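Local structure of aromatic-amino-acid transaminase TyrB (Burkholderia cenocepacia K56-2Valvano, 4WD2) at residues S88-A93 and V218-Q223; Q107-S112 and N293-G298; G113-G118 and P136-H141. The protein probably catalyses the pyridoxal-phosphate-dependent transfer of amino groups between aromatic amino acids and 2-oxo acids. One frame throughout, in Å; residues are numbered along the deposited sequence. Where two conformers were deposited one is given.

Interaction 1: S88-A93 and V218-Q223; sequences SLVFGA and VDMAYQ
Q223 reaches across to the end of helix 80-91, and its NE2 donates to L89 O at 3.2 Å along a nearly straight N-H line (164°). The carbonyl oxygen lies close to the amide plane of Q223, but the donor stands 44° out of the carbonyl plane, so the oxygen is met from above. An extended chain, with CG anti to the backbone N (chi1 -170°), brings the amide this far. Its second N-H goes to L229 O, while L89 O also takes a weak bond from R237. OE1 lies alongside the L89 side chain, 3.7 Å from L89 CG.

Here the last turn of the helix, which ends at F91 before G92 leaves it with positive phi, meets the C-terminal end of strand 215-220 in the large domain of a fold type I pyridoxal-phosphate enzyme; two residues past the strand, Y222 OH bonds the cofactor-bearing residue 254.

M220 runs past V90 in the opposite direction. Its chain is straight from the backbone and bends at its last torsion (chi3 54°), turning CE onto the valine fork. That methyl lies 3.6 Å from V90 CG1 and 4.0 Å from CG2, and V90 CG1 also rests over one face of the F91 ring, towards its rim.

Interaction 2: Q107-S112 and N293-G298; sequences QTLGGS and NPQTYG
Q107 meets P294 and Q295 beside the phosphate-binding turn of the cofactor site, where strand 103-108 passes through L109 into helix 110-125. At the start of that helix, G111 N and S112 OG bond the phosphate of the modified residue 254, and S112 OG also bonds S292 of the second subunit, so the contact lies at the dimer interface.

The Q107 side chain is extended, with CG opposite the backbone N (chi1 173°), and it carries its amide across to the loop before helix 297-307. NE2 donates to Q295 O at 2.8 Å. The bond is somewhat bent at the hydrogen (148°), yet the donor lies in the carbonyl plane and the oxygen is almost exactly in the plane of the amide. The ring of P294 lies over one face of the Q107 amide, with P294 CG 3.6 Å from Q107 CD and P294 CB 3.4 Å from Q107 NE2.

Q107 NE2 also donates to a water at 2.8 Å. This water sits 2.9 Å from T108 O and 2.7 Å from Q295 OE1, to which it can donate, although further acceptors around it compete for its protons. The Q295 chain bends at chi2 (-77°), which turns OE1 to the water; its NE2 is bonded to R262 O. On the strand side, T108 OG1 donates to G110 O at 2.8 Å, across the inverse gamma turn centred on L109.

Both protons of the Q107 amide are thus used, and L79 N donates to its OE1. With every polar atom of that group engaged, its rotation is fixed, and Q295 O receives an in-plane N-H from the protein.

Interaction 3: G113-G118 and P136-H141; sequences GALKVG and PSWENH
L115 carries this contact from the helix side, pointing out of helix 110-125 at the loop that precedes helix 141-147. Its CB leaves the backbone towards the loop but touches neither ring there. CG follows on the side opposite the carbonyl carbon (chi1 -71°), still short of the aromatic groups, and there the chain forks. CD1 continues the extended chain (chi2 165°) and does the touching: it lies 3.7 Å from W138 CZ3, approaching the indole obliquely, and 3.9 Å from H141 CD2, where it sits at the edge of the imidazole and near its plane. CD1 thus fits into the corner formed by the two rings, and D219 OD2 stands beside it as a third neighbour. CD2, the other branch, makes no contact within 4.2 Å with the loop segment. The residue also packs on A249 and F217 of the central sheet.

The two rings are fitted to each other as well as to the leucine. H141 CD2 lies in the plane of the indole at its edge, while W138 CB stands 3.6 Å above the imidazole plane, towards its rim. N140 CB stands over one face of the indole, towards the rim. The imidazole is held at both nitrogens: S137 OG and H141 ND1 are 2.7 Å apart in a hydrogen bond, and NE2 bonds D219 OD2. S137 OG bonds H186 as well, whose ring meets that of H141 nearly at right angles. These bonds fix the turn of the imidazole, with the leucine methyl beside CD2. The second subunit closes in through S292, which packs on W138, and R288, which bonds N140.

The arrangement is consistent with the cofactor site of class I aminotransferases, where a tryptophan in this loop typically lies over the pyridine ring and a histidine positions the aspartate that pairs with the pyridine nitrogen.

Overall arrangement
All three contacts are buried and gather round the cofactor, yet their chemistry differs. Interaction 1, within one subunit, ties the end of a helix to a strand by one amide bond and methyl packing. Interaction 2 is more polar, with an amide and a water between a strand-to-helix turn and a loop, and borders the second subunit. Interaction 3 also borders it, but its contact across the segments is apolar, while its polar bonds lie within the loop or reach the sheet and the second subunit. Interactions 2 and 3 share helix 110-125 and touch where S112 meets W138; interactions 1 and 3 join at D219 OD2, 2.6 Å from H141 NE2. Interactions 1 and 2 do not touch, although both reach the same sheet.

Interaction 1: S88-A93 and V218-Q223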
# COMPACT_ATOMS: atom_id res chain seq x y z
N SER A 88 -8.58 -10.09 -17.57
CA SER A 88 -9.55 -10.99 -18.19
C SER A 88 -10.91 -10.93 -17.50
O SER A 88 -11.96 -10.90 -18.14
CB SER A 88 -9.01 -12.42 -18.18
OG SER A 88 -9.90 -13.29 -18.86
N LEU A 89 -10.89 -10.92 -16.17
CA LEU A 89 -12.14 -10.86 -15.40
C LEU A 89 -12.90 -9.57 -15.67
O LEU A 89 -14.12 -9.59 -15.85
CB LEU A 89 -11.85 -10.98 -13.91
CG LEU A 89 -13.02 -10.70 -12.97
CD1 LEU A 89 -14.11 -11.76 -13.10
CD2 LEU A 89 -12.52 -10.63 -11.53
N VAL A 90 -12.18 -8.45 -15.69
CA VAL A 90 -12.81 -7.15 -15.84
C VAL A 90 -13.32 -6.88 -17.26
O VAL A 90 -14.45 -6.41 -17.43
CB VAL A 90 -11.85 -6.02 -15.45
CG1 VAL A 90 -12.44 -4.65 -15.80
CG2 VAL A 90 -11.54 -6.09 -13.96
N PHE A 91 -12.51 -7.17 -18.27
CA PHE A 91 -12.87 -6.82 -19.65
C PHE A 91 -13.48 -7.98 -20.43
O PHE A 91 -14.05 -7.77 -21.50
CB PHE A 91 -11.63 -6.29 -20.40
CG PHE A 91 -11.08 -5.01 -19.83
CD1 PHE A 91 -10.13 -5.03 -18.83
CD2 PHE A 91 -11.51 -3.78 -20.32
CE1 PHE A 91 -9.63 -3.85 -18.30
CE2 PHE A 91 -11.01 -2.60 -19.80
CZ PHE A 91 -10.07 -2.63 -18.79
N GLY A 92 -13.35 -9.18 -19.89
CA GLY A 92 -13.73 -10.38 -20.61
C GLY A 92 -12.52 -10.89 -21.36
O GLY A 92 -11.78 -10.11 -21.97
N ALA A 93 -12.32 -12.20 -21.31
CA ALA A 93 -11.20 -12.86 -21.98
C ALA A 93 -11.08 -12.49 -23.45
O ALA A 93 -9.97 -12.33 -23.96
CB ALA A 93 -11.33 -14.38 -21.83
N VAL A 218 -13.44 4.97 -14.26
CA VAL A 218 -14.51 4.10 -13.79
C VAL A 218 -14.09 3.37 -12.53
O VAL A 218 -13.01 2.77 -12.48
CB VAL A 218 -14.93 3.08 -14.85
CG1 VAL A 218 -16.09 2.24 -14.34
CG2 VAL A 218 -15.32 3.80 -16.14
N ASP A 219 -14.94 3.45 -11.51
CA ASP A 219 -14.73 2.82 -10.21
C ASP A 219 -15.69 1.62 -10.13
O ASP A 219 -16.90 1.81 -10.00
CB ASP A 219 -14.98 3.83 -9.07
CG ASP A 219 -14.57 3.31 -7.70
OD1 ASP A 219 -14.38 2.09 -7.53
OD2 ASP A 219 -14.45 4.13 -6.77
N MET A 220 -15.14 0.41 -10.26
CA MET A 220 -15.95 -0.80 -10.21
C MET A 220 -15.60 -1.60 -8.97
O MET A 220 -14.76 -2.50 -9.02
CB MET A 220 -15.75 -1.64 -11.48
CG MET A 220 -16.71 -2.83 -11.57
SD MET A 220 -16.64 -3.65 -13.16
CE MET A 220 -14.88 -3.99 -13.26
N ALA A 221 -16.24 -1.28 -7.86
CA ALA A 221 -15.89 -1.87 -6.58
C ALA A 221 -16.74 -3.10 -6.25
O ALA A 221 -16.42 -3.86 -5.33
CB ALA A 221 -16.01 -0.82 -5.47
N TYR A 222 -17.81 -3.30 -7.02
CA TYR A 222 -18.77 -4.36 -6.73
C TYR A 222 -19.10 -5.26 -7.91
O TYR A 222 -20.26 -5.65 -8.06
CB TYR A 222 -20.09 -3.76 -6.20
CG TYR A 222 -19.87 -2.87 -5.01
CD1 TYR A 222 -19.78 -3.41 -3.74
CD2 TYR A 222 -19.70 -1.51 -5.17
CE1 TYR A 222 -19.55 -2.61 -2.65
CE2 TYR A 222 -19.47 -0.70 -4.08
CZ TYR A 222 -19.39 -1.26 -2.83
OH TYR A 222 -19.16 -0.46 -1.74
N GLN A 223 -18.12 -5.58 -8.75
CA GLN A 223 -18.39 -6.46 -9.89
C GLN A 223 -18.92 -7.80 -9.38
O GLN A 223 -18.25 -8.51 -8.65
CB GLN A 223 -17.13 -6.69 -10.74
CG GLN A 223 -17.43 -7.41 -12.08
CD GLN A 223 -16.18 -7.76 -12.87
OE1 GLN A 223 -15.06 -7.66 -12.37
NE2 GLN A 223 -16.38 -8.19 -14.11

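Interaction 2: Q107-S112 and N293-G298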
# COMPACT_ATOMS: atom_id res chain seq x y z
N GLN A 107 -1.48 -4.73 -10.33
CA GLN A 107 -2.02 -5.07 -9.03
C GLN A 107 -1.96 -3.86 -8.10
O GLN A 107 -0.97 -3.13 -8.08
CB GLN A 107 -1.24 -6.24 -8.44
CG GLN A 107 -1.57 -6.60 -7.01
CD GLN A 107 -0.56 -7.56 -6.42
OE1 GLN A 107 0.13 -8.27 -7.15
NE2 GLN A 107 -0.45 -7.58 -5.09
N THR A 108 -3.02 -3.64 -7.33
CA THR A 108 -3.09 -2.48 -6.45
C THR A 108 -3.56 -2.85 -5.05
O THR A 108 -4.04 -3.97 -4.81
CB THR A 108 -4.05 -1.39 -7.00
OG1 THR A 108 -5.39 -1.89 -7.01
CG2 THR A 108 -3.64 -0.97 -8.42
N LEU A 109 -3.41 -1.90 -4.13
CA LEU A 109 -3.85 -2.09 -2.76
C LEU A 109 -5.34 -1.77 -2.63
O LEU A 109 -5.73 -0.67 -2.23
CB LEU A 109 -3.02 -1.23 -1.82
CG LEU A 109 -1.56 -1.68 -1.85
CD1 LEU A 109 -0.64 -0.53 -1.54
CD2 LEU A 109 -1.36 -2.83 -0.88
N GLY A 110 -6.17 -2.75 -2.98
CA GLY A 110 -7.61 -2.56 -3.00
C GLY A 110 -8.01 -1.64 -4.13
O GLY A 110 -7.20 -1.26 -4.97
N GLY A 111 -9.29 -1.28 -4.17
CA GLY A 111 -9.76 -0.31 -5.13
C GLY A 111 -9.22 1.08 -4.80
O GLY A 111 -9.01 1.89 -5.70
N SER A 112 -9.00 1.34 -3.51
CA SER A 112 -8.44 2.61 -3.06
C SER A 112 -7.07 2.85 -3.67
O SER A 112 -6.78 3.93 -4.18
CB SER A 112 -8.32 2.65 -1.53
OG SER A 112 -9.57 2.51 -0.89
N ASN A 293 6.34 -1.73 -4.19
CA ASN A 293 5.77 -2.92 -4.82
C ASN A 293 4.71 -3.53 -3.91
O ASN A 293 4.78 -3.34 -2.69
CB ASN A 293 6.87 -3.94 -5.16
CG ASN A 293 7.89 -4.11 -4.05
OD1 ASN A 293 7.64 -4.79 -3.06
ND2 ASN A 293 9.06 -3.50 -4.23
N PRO A 294 3.72 -4.24 -4.48
CA PRO A 294 2.57 -4.70 -3.69
C PRO A 294 2.81 -6.03 -2.99
O PRO A 294 3.85 -6.65 -3.23
CB PRO A 294 1.47 -4.83 -4.74
CG PRO A 294 2.23 -5.28 -5.96
CD PRO A 294 3.57 -4.58 -5.91
N GLN A 295 1.86 -6.47 -2.17
CA GLN A 295 2.04 -7.65 -1.33
C GLN A 295 1.61 -8.94 -2.02
O GLN A 295 0.89 -8.93 -3.03
CB GLN A 295 1.29 -7.50 0.00
CG GLN A 295 -0.20 -7.82 -0.03
CD GLN A 295 -1.05 -6.72 -0.66
OE1 GLN A 295 -0.57 -5.92 -1.46
NE2 GLN A 295 -2.32 -6.67 -0.30
N THR A 296 2.05 -10.05 -1.45
CA THR A 296 2.01 -11.34 -2.14
C THR A 296 0.79 -12.18 -1.76
O THR A 296 0.16 -12.78 -2.62
CB THR A 296 3.29 -12.14 -1.84
OG1 THR A 296 4.42 -11.44 -2.37
CG2 THR A 296 3.23 -13.53 -2.45
N TYR A 297 0.48 -12.23 -0.47
CA TYR A 297 -0.49 -13.20 0.02
C TYR A 297 -1.85 -13.10 -0.67
O TYR A 297 -2.27 -14.04 -1.35
CB TYR A 297 -0.66 -13.05 1.53
CG TYR A 297 -1.54 -14.14 2.09
CD1 TYR A 297 -2.84 -13.88 2.47
CD2 TYR A 297 -1.06 -15.44 2.21
CE1 TYR A 297 -3.65 -14.88 2.97
CE2 TYR A 297 -1.86 -16.45 2.70
CZ TYR A 297 -3.16 -16.17 3.08
OH TYR A 297 -3.97 -17.17 3.58
N GLY A 298 -2.54 -11.97 -0.51
CA GLY A 298 -3.84 -11.77 -1.12
C GLY A 298 -3.89 -11.96 -2.64
O GLY A 298 -4.86 -12.50 -3.18
O HOH W 1 -2.11 -5.81 -3.66

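Interaction 3: G113-G118 and P136-H141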
# COMPACT_ATOMS: atom_id res chain seq x y z
N GLY A 113 -6.22 1.82 -3.58
CA GLY A 113 -4.88 1.90 -4.11
C GLY A 113 -4.88 2.17 -5.60
O GLY A 113 -4.01 2.88 -6.11
N ALA A 114 -5.87 1.62 -6.29
CA ALA A 114 -5.99 1.83 -7.73
C ALA A 114 -6.36 3.28 -8.03
O ALA A 114 -5.85 3.88 -8.97
CB ALA A 114 -7.01 0.88 -8.32
N LEU A 115 -7.26 3.83 -7.22
CA LEU A 115 -7.67 5.22 -7.37
C LEU A 115 -6.48 6.15 -7.12
O LEU A 115 -6.29 7.14 -7.84
CB LEU A 115 -8.83 5.54 -6.43
CG LEU A 115 -10.19 4.90 -6.75
CD1 LEU A 115 -11.13 4.99 -5.55
CD2 LEU A 115 -10.82 5.56 -7.97
N LYS A 116 -5.68 5.82 -6.11
CA LYS A 116 -4.51 6.61 -5.76
C LYS A 116 -3.46 6.59 -6.85
O LYS A 116 -2.98 7.65 -7.25
CB LYS A 116 -3.89 6.11 -4.45
CG LYS A 116 -2.60 6.83 -4.06
CD LYS A 116 -2.80 8.35 -3.92
CE LYS A 116 -1.60 9.03 -3.27
NZ LYS A 116 -1.68 10.51 -3.43
N VAL A 117 -3.08 5.40 -7.30
CA VAL A 117 -2.04 5.27 -8.32
C VAL A 117 -2.49 5.98 -9.59
O VAL A 117 -1.70 6.70 -10.22
CB VAL A 117 -1.71 3.78 -8.63
CG1 VAL A 117 -0.87 3.67 -9.89
CG2 VAL A 117 -0.97 3.16 -7.44
N GLY A 118 -3.75 5.78 -9.96
CA GLY A 118 -4.33 6.46 -11.10
C GLY A 118 -4.31 7.98 -10.95
O GLY A 118 -3.92 8.69 -11.88
N PRO A 136 -24.52 12.24 -4.79
CA PRO A 136 -23.29 12.12 -3.99
C PRO A 136 -22.38 11.01 -4.51
O PRO A 136 -22.69 10.39 -5.53
CB PRO A 136 -23.83 11.76 -2.60
CG PRO A 136 -24.99 10.87 -2.93
CD PRO A 136 -25.60 11.42 -4.22
N SER A 137 -21.27 10.75 -3.82
CA SER A 137 -20.38 9.67 -4.22
C SER A 137 -19.72 9.03 -3.00
O SER A 137 -19.96 9.45 -1.88
CB SER A 137 -19.32 10.19 -5.20
OG SER A 137 -18.60 9.11 -5.78
N TRP A 138 -18.90 8.01 -3.24
CA TRP A 138 -18.13 7.35 -2.19
C TRP A 138 -17.38 8.38 -1.35
O TRP A 138 -16.73 9.28 -1.90
CB TRP A 138 -17.15 6.33 -2.78
CG TRP A 138 -16.39 5.54 -1.75
CD1 TRP A 138 -16.92 4.90 -0.67
CD2 TRP A 138 -14.98 5.28 -1.72
NE1 TRP A 138 -15.93 4.27 0.04
CE2 TRP A 138 -14.73 4.49 -0.58
CE3 TRP A 138 -13.91 5.65 -2.53
CZ2 TRP A 138 -13.45 4.05 -0.24
CZ3 TRP A 138 -12.63 5.21 -2.19
CH2 TRP A 138 -12.42 4.42 -1.06
N GLU A 139 -17.47 8.23 -0.04
CA GLU A 139 -16.94 9.20 0.91
C GLU A 139 -15.44 9.53 0.76
O GLU A 139 -14.99 10.57 1.21
CB GLU A 139 -17.20 8.72 2.35
CG GLU A 139 -16.59 7.35 2.70
CD GLU A 139 -17.53 6.18 2.43
OE1 GLU A 139 -18.59 6.39 1.81
OE2 GLU A 139 -17.20 5.05 2.85
N ASN A 140 -14.68 8.66 0.11
CA ASN A 140 -13.24 8.89 0.01
C ASN A 140 -12.76 9.34 -1.36
O ASN A 140 -11.57 9.57 -1.56
CB ASN A 140 -12.50 7.63 0.45
CG ASN A 140 -12.71 7.31 1.92
OD1 ASN A 140 -12.70 8.20 2.77
ND2 ASN A 140 -12.92 6.04 2.23
N HIS A 141 -13.69 9.50 -2.30
CA HIS A 141 -13.35 9.98 -3.64
C HIS A 141 -12.78 11.39 -3.61
O HIS A 141 -11.72 11.66 -4.18
CB HIS A 141 -14.59 9.96 -4.55
CG HIS A 141 -14.81 8.65 -5.24
ND1 HIS A 141 -16.05 8.25 -5.69
CD2 HIS A 141 -13.95 7.66 -5.58
CE1 HIS A 141 -15.95 7.07 -6.27
NE2 HIS A 141 -14.69 6.69 -6.21